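Hypothetical protein TM1553 (Thermotoga maritima, PDB 1VRM) probably acts, as a member of the ApbE family, as a magnesium-dependent flavin transferase that moves FMN from FAD onto target proteins. Local coordinates at residues Leu162-Ala166 and Thr273-Ala277. Residues are numbered along the deposited sequence; the frame is centred on the assembly and turned at random.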
loop_
_atom_site.group_PDB
_atom_site.type_symbol
_atom_site.label_atom_id
_atom_site.label_comp_id
_atom_site.label_asym_id
_atom_site.label_seq_id
_atom_site.Cartn_x
_atom_site.Cartn_y
_atom_site.Cartn_z
ATOM N N LEU A 162 -8.530 -1.508 2.607
ATOM C CA LEU A 162 -7.554 -0.413 2.404
ATOM C C LEU A 162 -6.101 -0.906 2.481
ATOM O O LEU A 162 -5.175 -0.086 2.560
ATOM C CB LEU A 162 -7.794 0.728 3.416
ATOM C CG LEU A 162 -9.135 1.454 3.276
ATOM C CD1 LEU A 162 -9.340 2.621 4.196
ATOM C CD2 LEU A 162 -9.338 1.956 1.829
ATOM N N GLY A 163 -5.875 -2.215 2.389
ATOM C CA GLY A 163 -4.548 -2.745 2.564
ATOM C C GLY A 163 -3.586 -2.264 1.468
ATOM O O GLY A 163 -2.358 -2.300 1.663
ATOM N N GLY A 164 -4.112 -1.823 0.318
ATOM C CA GLY A 164 -3.266 -1.390 -0.792
ATOM C C GLY A 164 -2.800 0.055 -0.676
ATOM O O GLY A 164 -1.994 0.499 -1.488
ATOM N N ILE A 165 -3.299 0.789 0.329
ATOM C CA ILE A 165 -2.977 2.197 0.508
ATOM C C ILE A 165 -2.639 2.574 1.961
ATOM O O ILE A 165 -2.057 3.634 2.221
ATOM C CB ILE A 165 -4.142 3.098 -0.104
ATOM C CG1 ILE A 165 -3.718 4.540 -0.288
ATOM C CG2 ILE A 165 -5.449 2.936 0.705
ATOM C CD1 ILE A 165 -4.741 5.387 -1.019
ATOM N N ALA A 166 -3.019 1.714 2.918
ATOM C CA ALA A 166 -2.956 2.091 4.330
ATOM C C ALA A 166 -1.531 2.234 4.843
ATOM O O ALA A 166 -1.284 3.110 5.681
ATOM C CB ALA A 166 -3.696 1.056 5.159
ATOM N N THR A 273 1.622 7.485 0.165
ATOM C CA THR A 273 0.288 7.130 -0.214
ATOM C C THR A 273 0.244 6.854 -1.748
ATOM O O THR A 273 -0.279 5.828 -2.198
ATOM C CB THR A 273 -0.709 8.220 0.161
ATOM O OG1 THR A 273 -0.655 8.446 1.574
ATOM C CG2 THR A 273 -2.103 7.799 -0.255
ATOM N N THR A 274 0.791 7.781 -2.519
ATOM C CA THR A 274 0.860 7.639 -3.971
ATOM C C THR A 274 1.694 6.396 -4.366
ATOM O O THR A 274 1.276 5.602 -5.216
ATOM C CB THR A 274 1.473 8.887 -4.586
ATOM O OG1 THR A 274 0.619 9.982 -4.278
ATOM C CG2 THR A 274 1.652 8.768 -6.115
ATOM N N ALA A 275 2.863 6.229 -3.756
ATOM C CA ALA A 275 3.743 5.148 -4.117
ATOM C C ALA A 275 3.065 3.815 -3.814
ATOM O O ALA A 275 3.177 2.869 -4.589
ATOM C CB ALA A 275 5.081 5.251 -3.361
ATOM N N ASP A 276 2.370 3.728 -2.669
ATOM C CA ASP A 276 1.702 2.483 -2.249
ATOM C C ASP A 276 0.538 2.150 -3.217
ATOM O O ASP A 276 0.480 1.047 -3.753
ATOM C CB ASP A 276 1.205 2.637 -0.793
ATOM C CG ASP A 276 0.827 1.345 -0.138
ATOM O OD1 ASP A 276 1.145 0.286 -0.679
ATOM O OD2 ASP A 276 0.197 1.438 0.972
ATOM N N ALA A 277 -0.383 3.110 -3.456
ATOM C CA ALA A 277 -1.535 2.846 -4.329
ATOM C C ALA A 277 -1.083 2.494 -5.743
ATOM O O ALA A 277 -1.609 1.585 -6.379
ATOM C CB ALA A 277 -2.492 3.991 -4.391
HETATM O O HOH W 1 -0.393 -0.768 2.163
#
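Ile165 loses the most surface here. It sits at the N-cap position of helix 166-181 and lies against the first two turns of helix 272-296. Its CG1 is 3.6 Å from CG2 of Thr273, and its CD1 is 4.3 Å from CB of Ala277. Phe95 of helix 83-98 also touches Ile165 and Ala277, extending this apolar patch.

Asp276 makes the polar half. Its CB points toward the loop, and its OD2 accepts a hydrogen bond from the backbone N of Gly168. The carboxylate thus meets the N-terminal end of helix 166-181. A water joins the segments too, donating to OD2 of Asp276 (2.6 Å) and to O of Gly163 (2.5 Å).

Gly164 contributes its carbonyl. Gly164 O is 3.2 Å from Asp276 OD1 and 3.4 Å from both Asp276 OD2 and Asp276 O. All are acceptors, so none of these pairs is a hydrogen bond. OD1 hydrogen-bonds to an unidentified ligand, probably from the crystallisation liquor, though such molecules often mark pockets. In ApbE relatives, magnesium is held by a loop carbonyl together with aspartate and threonine side chains. The crowding of oxygens, with Thr280 one turn beyond Asp276, is consistent with a vacant metal site here.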